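Local coordinates for capsid protein VP1 (Human polyomavirus 12, PDB 6Y5Z), which probably builds the outer shell of a T=7 icosahedral virus from 72 units of five disulfide-linked copies, and takes part in attachment to host cells, at residues D[124-129]-D[211-216]; D[172-175]-D[181-184]; D[236-241]-D[268-273]. All blocks are in the same frame, centred on the assembly; numbering follows the deposited sequence. Where two conformers were deposited one is given.

Contact 1: residues D[124-129]-D[211-216]; sequences TYHMFA and PVLTFT
In this side-chain contact between unpaired strands, T124 and H126, on a core strand of the VP1 jelly roll, meet P211 and L213, where the chain enters and runs along strand 212-216, and a water links H126 to V212. The backbones stay well apart, with the CA atoms of H126 and L213 separated by 10.0 Å. L213 closes that gap with its CD1 branch, which ends 3.8 Å from CE1 of H126 as the two side chains pass at a slant. At the start of both segments, CG2 of T124 lies against the proline, 4.3 Å from CB of P211.

The imidazole shows how a buried polar ring is fixed from two sides. Its NE2 meets the water at 2.7 Å, in the plane of the ring at its edge, and this water donates to O of V212, also at 2.7 Å. ND1 is hydrogen-bonded to D244, so both nitrogens are engaged and the ring's rotation is restrained.

Strand 124-131 pairs with strands 197-204 and 237-250, and its residues 124-129 form backbone bonds to both. Strand 212-216 instead runs antiparallel beside a strand of a neighbouring subunit, so the contact ties the pentamer's intersubunit sheet to the core of the chain.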
loop_
_atom_site.group_PDB
_atom_site.type_symbol
_atom_site.label_atom_id
_atom_site.label_comp_id
_atom_site.label_asym_id
_atom_site.label_seq_id
_atom_site.Cartn_x
_atom_site.Cartn_y
_atom_site.Cartn_z
ATOM N N THR D 124 -9.090 0.407 -13.274
ATOM C CA THR D 124 -7.968 1.140 -13.888
ATOM C C THR D 124 -7.044 0.154 -14.587
ATOM O O THR D 124 -6.854 -0.992 -14.148
ATOM C CB THR D 124 -7.240 2.000 -12.860
ATOM O OG1 THR D 124 -6.737 1.162 -11.845
ATOM C CG2 THR D 124 -8.150 3.030 -12.246
ATOM N N TYR D 125 -6.493 0.602 -15.700
ATOM C CA TYR D 125 -5.567 -0.202 -16.516
ATOM C C TYR D 125 -4.531 0.769 -17.076
ATOM O O TYR D 125 -4.896 1.675 -17.848
ATOM C CB TYR D 125 -6.311 -0.937 -17.626
ATOM C CG TYR D 125 -5.433 -1.843 -18.434
ATOM C CD1 TYR D 125 -5.130 -3.114 -17.969
ATOM C CD2 TYR D 125 -4.895 -1.430 -19.635
ATOM C CE1 TYR D 125 -4.294 -3.958 -18.675
ATOM C CE2 TYR D 125 -4.097 -2.283 -20.376
ATOM C CZ TYR D 125 -3.812 -3.553 -19.906
ATOM O OH TYR D 125 -2.991 -4.391 -20.607
ATOM N N HIS D 126 -3.299 0.626 -16.615
ATOM C CA HIS D 126 -2.179 1.489 -17.041
ATOM C C HIS D 126 -1.141 0.590 -17.673
ATOM O O HIS D 126 -0.826 -0.464 -17.092
ATOM C CB HIS D 126 -1.572 2.277 -15.896
ATOM C CG HIS D 126 -2.495 3.291 -15.355
ATOM N ND1 HIS D 126 -2.793 4.444 -16.041
ATOM C CD2 HIS D 126 -3.185 3.337 -14.195
ATOM C CE1 HIS D 126 -3.644 5.153 -15.332
ATOM N NE2 HIS D 126 -3.894 4.495 -14.188
ATOM N N MET D 127 -0.652 0.959 -18.843
ATOM C CA MET D 127 0.520 0.261 -19.385
ATOM C C MET D 127 1.262 1.210 -20.323
ATOM O O MET D 127 0.646 2.101 -20.940
ATOM C CB MET D 127 0.119 -1.033 -20.098
ATOM C CG MET D 127 -0.605 -0.801 -21.380
ATOM S SD MET D 127 0.596 -0.754 -22.702
ATOM C CE MET D 127 1.132 -2.457 -22.512
ATOM N N PHE D 128 2.573 1.052 -20.350
ATOM C CA PHE D 128 3.370 1.731 -21.386
ATOM C C PHE D 128 4.492 0.802 -21.799
ATOM O O PHE D 128 4.885 -0.123 -21.057
ATOM C CB PHE D 128 3.899 3.078 -20.916
ATOM C CG PHE D 128 4.984 2.999 -19.889
ATOM C CD1 PHE D 128 4.678 2.868 -18.545
ATOM C CD2 PHE D 128 6.317 3.094 -20.266
ATOM C CE1 PHE D 128 5.695 2.810 -17.601
ATOM C CE2 PHE D 128 7.319 3.067 -19.316
ATOM C CZ PHE D 128 7.001 2.919 -17.987
ATOM N N ALA D 129 4.951 1.007 -23.021
ATOM C CA ALA D 129 6.045 0.219 -23.581
ATOM C C ALA D 129 6.878 1.119 -24.480
ATOM O O ALA D 129 6.350 2.040 -25.109
ATOM C CB ALA D 129 5.546 -0.984 -24.337
ATOM N N PRO D 211 -9.628 5.952 -8.308
ATOM C CA PRO D 211 -8.418 5.972 -9.123
ATOM C C PRO D 211 -7.259 6.604 -8.347
ATOM O O PRO D 211 -7.500 7.454 -7.499
ATOM C CB PRO D 211 -8.774 6.857 -10.318
ATOM C CG PRO D 211 -9.888 7.749 -9.811
ATOM C CD PRO D 211 -10.635 6.923 -8.777
ATOM N N VAL D 212 -6.045 6.150 -8.646
ATOM C CA VAL D 212 -4.783 6.583 -7.969
ATOM C C VAL D 212 -3.770 6.953 -9.052
ATOM O O VAL D 212 -3.631 6.174 -10.003
ATOM C CB VAL D 212 -4.220 5.461 -7.079
ATOM C CG1 VAL D 212 -2.951 5.904 -6.365
ATOM C CG2 VAL D 212 -5.260 4.949 -6.090
ATOM N N LEU D 213 -3.088 8.080 -8.916
ATOM C CA LEU D 213 -2.017 8.405 -9.875
ATOM C C LEU D 213 -0.943 9.214 -9.163
ATOM O O LEU D 213 -1.270 10.060 -8.324
ATOM C CB LEU D 213 -2.622 9.152 -11.063
ATOM C CG LEU D 213 -1.834 9.048 -12.362
ATOM C CD1 LEU D 213 -1.966 7.661 -13.001
ATOM C CD2 LEU D 213 -2.318 10.093 -13.339
ATOM N N THR D 214 0.302 8.941 -9.478
ATOM C CA THR D 214 1.422 9.834 -9.106
ATOM C C THR D 214 1.938 10.521 -10.367
ATOM O O THR D 214 1.766 9.994 -11.499
ATOM C CB THR D 214 2.512 9.092 -8.342
ATOM O OG1 THR D 214 3.107 8.196 -9.272
ATOM C CG2 THR D 214 1.982 8.367 -7.129
ATOM N N PHE D 215 2.544 11.682 -10.186
ATOM C CA PHE D 215 3.092 12.465 -11.311
ATOM C C PHE D 215 4.280 13.236 -10.773
ATOM O O PHE D 215 4.300 13.630 -9.592
ATOM C CB PHE D 215 2.009 13.318 -11.960
ATOM C CG PHE D 215 1.275 14.234 -11.022
ATOM C CD1 PHE D 215 1.748 15.514 -10.773
ATOM C CD2 PHE D 215 0.115 13.826 -10.377
ATOM C CE1 PHE D 215 1.068 16.363 -9.914
ATOM C CE2 PHE D 215 -0.559 14.670 -9.510
ATOM C CZ PHE D 215 -0.077 15.945 -9.277
ATOM N N THR D 216 5.314 13.310 -11.589
ATOM C CA THR D 216 6.592 13.950 -11.223
ATOM C C THR D 216 7.388 14.030 -12.518
ATOM O O THR D 216 7.034 13.312 -13.464
ATOM C CB THR D 216 7.336 13.195 -10.114
ATOM O OG1 THR D 216 8.530 13.903 -9.750
ATOM C CG2 THR D 216 7.696 11.771 -10.502
HETATM O O HOH W 1 -5.230 5.184 -11.915
#

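Contact 2: residues D[172-175]-D[181-184]; sequences AKAK and KYPI
Y182 is the residue of 181-184 that reaches across to A174 and K175. Just before it, K181 is tied by its backbone to I153, which also packs on the tyrosine side chain. At Y182 itself, CG stands anti to the carbonyl carbon (chi1 -73°), and the ring is carried over toward strand 173-175. There, A174 comes to the ring at its edge, near the plane, with CB 4.2 Å from CE2 of Y182.

Further out, O of K175 lies obliquely to the ring, neither over its face nor at its edge. It is 2.9 Å from OH of Y182 and 3.2 Å from CZ of Y182, a close approach of two oxygens whose geometry falls short of a hydrogen bond. The hydroxyl is secured by other means. It is hydrogen-bonded to D177, in the short connection between the two segments, and a water donates to OH of Y182 at 2.8 Å. The same water accepts from N of K175 at 3.0 Å, so the strand's last residue is linked to the tyrosine through solvent. The side chain of K175 leaves the backbone on the side away from Y182, and the residue is exposed.

Past P183, the chain reaches I184, whose O is hydrogen-bonded to N100 of a neighbouring subunit.

A tyrosine in a loop here packs back on the strand that precedes it, with water bridging its hydroxyl to the backbone. Strand 173-175 is an outer strand, within the chain, of a small antiparallel sheet with 136-139 and 187-189, and the ring of Y182 rests among L137, L176 and W187 as the chain returns. All of this belongs to the long insertion between strands 124-131 and 197-204, the EF loop of the polyomavirus VP1 jelly roll.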
loop_
_atom_site.group_PDB
_atom_site.type_symbol
_atom_site.label_atom_id
_atom_site.label_comp_id
_atom_site.label_asym_id
_atom_site.label_seq_id
_atom_site.Cartn_x
_atom_site.Cartn_y
_atom_site.Cartn_z
ATOM N N ALA D 172 -2.820 -17.184 -30.970
ATOM C CA ALA D 172 -3.397 -15.820 -30.989
ATOM C C ALA D 172 -2.293 -14.779 -30.811
ATOM O O ALA D 172 -2.178 -14.181 -29.728
ATOM C CB ALA D 172 -4.477 -15.692 -29.957
ATOM N N LYS D 173 -1.453 -14.620 -31.829
ATOM C CA LYS D 173 -0.303 -13.695 -31.803
ATOM C C LYS D 173 -0.564 -12.558 -32.768
ATOM O O LYS D 173 -1.015 -12.804 -33.897
ATOM C CB LYS D 173 1.001 -14.381 -32.197
ATOM C CG LYS D 173 1.370 -15.601 -31.384
ATOM C CD LYS D 173 1.642 -15.270 -29.928
ATOM C CE LYS D 173 2.343 -16.395 -29.212
ATOM N NZ LYS D 173 2.568 -16.120 -27.776
ATOM N N ALA D 174 -0.210 -11.347 -32.373
ATOM C CA ALA D 174 -0.288 -10.171 -33.253
ATOM C C ALA D 174 0.740 -9.130 -32.809
ATOM O O ALA D 174 1.421 -9.326 -31.791
ATOM C CB ALA D 174 -1.684 -9.608 -33.267
ATOM N N LYS D 175 0.929 -8.116 -33.632
ATOM C CA LYS D 175 1.790 -6.952 -33.325
ATOM C C LYS D 175 0.933 -5.701 -33.221
ATOM O O LYS D 175 0.000 -5.544 -34.015
ATOM C CB LYS D 175 2.857 -6.829 -34.412
ATOM C CG LYS D 175 3.846 -7.985 -34.402
ATOM C CD LYS D 175 4.829 -8.014 -35.531
ATOM C CE LYS D 175 5.663 -9.275 -35.458
ATOM N NZ LYS D 175 6.954 -9.140 -36.169
ATOM N N LYS D 181 -7.132 0.565 -32.638
ATOM C CA LYS D 181 -7.806 -0.541 -33.360
ATOM C C LYS D 181 -7.696 -1.879 -32.625
ATOM O O LYS D 181 -8.440 -2.803 -33.002
ATOM C CB LYS D 181 -7.221 -0.686 -34.769
ATOM C CG LYS D 181 -7.321 0.568 -35.621
ATOM C CD LYS D 181 -8.733 1.004 -35.935
ATOM C CE LYS D 181 -8.805 2.153 -36.926
ATOM N N TYR D 182 -6.766 -2.022 -31.670
ATOM C CA TYR D 182 -6.558 -3.282 -30.916
ATOM C C TYR D 182 -7.197 -3.110 -29.546
ATOM O O TYR D 182 -6.671 -2.335 -28.721
ATOM C CB TYR D 182 -5.063 -3.573 -30.774
ATOM C CG TYR D 182 -4.374 -4.043 -32.028
ATOM C CD1 TYR D 182 -4.055 -3.166 -33.051
ATOM C CD2 TYR D 182 -4.022 -5.372 -32.182
ATOM C CE1 TYR D 182 -3.423 -3.599 -34.208
ATOM C CE2 TYR D 182 -3.381 -5.820 -33.330
ATOM C CZ TYR D 182 -3.089 -4.935 -34.347
ATOM O OH TYR D 182 -2.503 -5.419 -35.490
ATOM N N PRO D 183 -8.372 -3.715 -29.273
ATOM C CA PRO D 183 -9.036 -3.476 -27.992
ATOM C C PRO D 183 -8.217 -4.037 -26.827
ATOM O O PRO D 183 -7.643 -5.105 -26.929
ATOM C CB PRO D 183 -10.371 -4.228 -28.037
ATOM C CG PRO D 183 -10.491 -4.748 -29.457
ATOM C CD PRO D 183 -9.134 -4.643 -30.120
ATOM N N ILE D 184 -8.161 -3.319 -25.709
ATOM C CA ILE D 184 -7.372 -3.879 -24.573
ATOM C C ILE D 184 -8.045 -5.175 -24.082
ATOM O O ILE D 184 -7.343 -6.067 -23.587
ATOM C CB ILE D 184 -7.134 -2.857 -23.445
ATOM C CG1 ILE D 184 -8.407 -2.528 -22.686
ATOM C CG2 ILE D 184 -6.435 -1.598 -23.952
ATOM C CD1 ILE D 184 -8.130 -1.786 -21.391
HETATM O O HOH W 2 -0.896 -7.631 -36.024
#

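Contact 3: residues D[236-241]-D[268-273]; sequences DGLFLS and VQLRKR
Flat groups stay out of the space where L238 and L240 face V268 and L270: neither face nor edge of any ring or guanidinium lies between them, and the junction is made of branched aliphatic chains. The planar groups of F239, Q269, R271 and R273 belong to residues that alternate with the contacting ones along the strands. The side chain of F239 touches P134, while the guanidinium groups of R271 and R273 both make salt bridges to E88.

With that alternation of sides settled, L238 takes the leading role. Its CG is anti to the backbone N (chi1 177°), which extends the side chain straight across the gap, so that L238 and V268 meet tip to tip. The methyl CD2 of L238 comes down on the valine's fork, 3.9 Å from both CB and CG2 of V268, with CG1 of V268 slightly farther at 4.1 Å. The other branch is not idle, since CD1 of L238 lies 4.2 Å from CD2 of L270. L240 makes a different approach: it slides past V268 in the opposite direction, and its CD2 comes within 4.2 Å of CG2 of V268. One valine is thus met by two leucines, end-on and alongside, and all four residues are buried.

The strand segments 237-241 and 268-273 run at 154° to each other, close to antiparallel, yet their axes come no nearer than 10.7 Å. This is the separation of layers packed face to face through side chains. Strands 237-250 and 257-276 form a hairpin, and these two segments lie where its arms have parted into the two sheets of the jelly roll. On one side, 237-241 is bonded to strands 66-71 and 124-131; on the other, 268-273 belongs to a strand whose sheet partners include 9-26 and 83-96, while V130 of strand 124-131 touches L238, L240 and V268.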
loop_
_atom_site.group_PDB
_atom_site.type_symbol
_atom_site.label_atom_id
_atom_site.label_comp_id
_atom_site.label_asym_id
_atom_site.label_seq_id
_atom_site.Cartn_x
_atom_site.Cartn_y
_atom_site.Cartn_z
ATOM N N ASP D 236 15.448 2.623 -37.763
ATOM C CA ASP D 236 15.544 3.973 -37.135
ATOM C C ASP D 236 14.143 4.495 -36.771
ATOM O O ASP D 236 13.821 5.674 -37.036
ATOM C CB ASP D 236 16.309 4.937 -38.035
ATOM C CG ASP D 236 17.724 4.493 -38.380
ATOM O OD1 ASP D 236 18.406 3.881 -37.524
ATOM O OD2 ASP D 236 18.136 4.758 -39.513
ATOM N N GLY D 237 13.344 3.625 -36.159
ATOM C CA GLY D 237 12.029 3.970 -35.598
ATOM C C GLY D 237 11.984 3.602 -34.124
ATOM O O GLY D 237 12.489 2.523 -33.764
ATOM N N LEU D 238 11.415 4.496 -33.324
ATOM C CA LEU D 238 11.148 4.259 -31.885
ATOM C C LEU D 238 9.660 3.979 -31.702
ATOM O O LEU D 238 8.828 4.794 -32.128
ATOM C CB LEU D 238 11.583 5.474 -31.077
ATOM C CG LEU D 238 11.289 5.373 -29.587
ATOM C CD1 LEU D 238 12.135 4.276 -28.966
ATOM C CD2 LEU D 238 11.555 6.713 -28.931
ATOM N N PHE D 239 9.336 2.824 -31.119
ATOM C CA PHE D 239 7.937 2.363 -30.948
ATOM C C PHE D 239 7.464 2.617 -29.515
ATOM O O PHE D 239 8.025 2.073 -28.551
ATOM C CB PHE D 239 7.863 0.892 -31.347
ATOM C CG PHE D 239 8.168 0.699 -32.816
ATOM C CD1 PHE D 239 9.477 0.707 -33.280
ATOM C CD2 PHE D 239 7.131 0.544 -33.718
ATOM C CE1 PHE D 239 9.739 0.560 -34.634
ATOM C CE2 PHE D 239 7.394 0.367 -35.069
ATOM C CZ PHE D 239 8.696 0.375 -35.516
ATOM N N LEU D 240 6.417 3.424 -29.389
ATOM C CA LEU D 240 5.797 3.778 -28.099
ATOM C C LEU D 240 4.387 3.226 -28.108
ATOM O O LEU D 240 3.690 3.340 -29.133
ATOM C CB LEU D 240 5.741 5.285 -27.921
ATOM C CG LEU D 240 7.057 6.025 -28.145
ATOM C CD1 LEU D 240 6.841 7.528 -28.039
ATOM C CD2 LEU D 240 8.098 5.555 -27.153
ATOM N N SER D 241 3.963 2.677 -26.983
ATOM C CA SER D 241 2.638 2.034 -26.811
ATOM C C SER D 241 2.106 2.400 -25.427
ATOM O O SER D 241 2.938 2.498 -24.539
ATOM C CB SER D 241 2.758 0.544 -26.925
ATOM O OG SER D 241 3.360 0.148 -28.149
ATOM N N VAL D 268 12.229 9.849 -24.191
ATOM C CA VAL D 268 13.156 8.689 -24.292
ATOM C C VAL D 268 14.553 9.195 -24.598
ATOM O O VAL D 268 14.728 9.983 -25.569
ATOM C CB VAL D 268 12.685 7.670 -25.338
ATOM C CG1 VAL D 268 13.626 6.478 -25.435
ATOM C CG2 VAL D 268 11.270 7.214 -25.032
ATOM N N GLN D 269 15.517 8.762 -23.793
ATOM C CA GLN D 269 16.949 9.046 -24.033
ATOM C C GLN D 269 17.514 7.918 -24.889
ATOM O O GLN D 269 17.368 6.740 -24.508
ATOM C CB GLN D 269 17.706 9.137 -22.713
ATOM C CG GLN D 269 19.182 9.376 -22.919
ATOM C CD GLN D 269 19.879 9.544 -21.590
ATOM O OE1 GLN D 269 20.497 8.610 -21.083
ATOM N NE2 GLN D 269 19.713 10.714 -20.987
ATOM N N LEU D 270 18.098 8.260 -26.032
ATOM C CA LEU D 270 18.722 7.251 -26.913
ATOM C C LEU D 270 20.202 7.538 -27.080
ATOM O O LEU D 270 20.624 8.699 -27.013
ATOM C CB LEU D 270 18.009 7.201 -28.261
ATOM C CG LEU D 270 16.524 6.860 -28.113
ATOM C CD1 LEU D 270 15.658 8.066 -28.354
ATOM C CD2 LEU D 270 16.119 5.709 -28.991
ATOM N N ARG D 271 20.951 6.479 -27.324
ATOM C CA ARG D 271 22.395 6.588 -27.606
ATOM C C ARG D 271 22.730 5.703 -28.798
ATOM O O ARG D 271 22.050 4.684 -29.063
ATOM C CB ARG D 271 23.209 6.238 -26.360
ATOM C CG ARG D 271 23.190 4.760 -26.026
ATOM C CD ARG D 271 23.964 4.489 -24.747
ATOM N NE ARG D 271 23.728 3.121 -24.333
ATOM C CZ ARG D 271 23.933 2.654 -23.105
ATOM N NH1 ARG D 271 24.442 3.441 -22.177
ATOM N NH2 ARG D 271 23.681 1.391 -22.826
ATOM N N LYS D 272 23.783 6.057 -29.519
ATOM C CA LYS D 272 24.229 5.229 -30.655
ATOM C C LYS D 272 24.985 4.018 -30.109
ATOM O O LYS D 272 25.884 4.189 -29.267
ATOM C CB LYS D 272 25.115 6.054 -31.589
ATOM C CG LYS D 272 24.404 7.236 -32.225
ATOM C CD LYS D 272 25.328 8.027 -33.118
ATOM C CE LYS D 272 24.692 9.303 -33.613
ATOM N NZ LYS D 272 25.686 10.149 -34.313
ATOM N N ARG D 273 24.616 2.835 -30.574
ATOM C CA ARG D 273 25.223 1.540 -30.221
ATOM C C ARG D 273 25.724 0.883 -31.501
ATOM O O ARG D 273 24.928 0.767 -32.478
ATOM C CB ARG D 273 24.161 0.654 -29.566
ATOM C CG ARG D 273 24.609 -0.766 -29.286
ATOM C CD ARG D 273 25.623 -0.883 -28.164
ATOM N NE ARG D 273 24.961 -0.868 -26.866
ATOM C CZ ARG D 273 25.395 -1.474 -25.768
ATOM N NH1 ARG D 273 26.522 -2.168 -25.759
ATOM N NH2 ARG D 273 24.685 -1.392 -24.650
#

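In the fold
The three contacts lie at similar spacings, their centres 21 to 22 Å apart. Contact 2 is nested within the loop closed by contact 1, and contact 3 follows later in the chain. Contacts 1 and 3 share a sheet, since strands 124-131 and 237-250 are neighbours there; A129 N lies 2.9 Å from S241 O, a probable hydrogen bond. Contact 2 stands on the other side of the chain's centre from contact 1 but touches it where Y125 CD2 meets I184 CD1 at 3.7 Å. Contact 3 thus spans the sandwich interior, contact 1 links it to the subunit interface, and contact 2 lies within the EF loop.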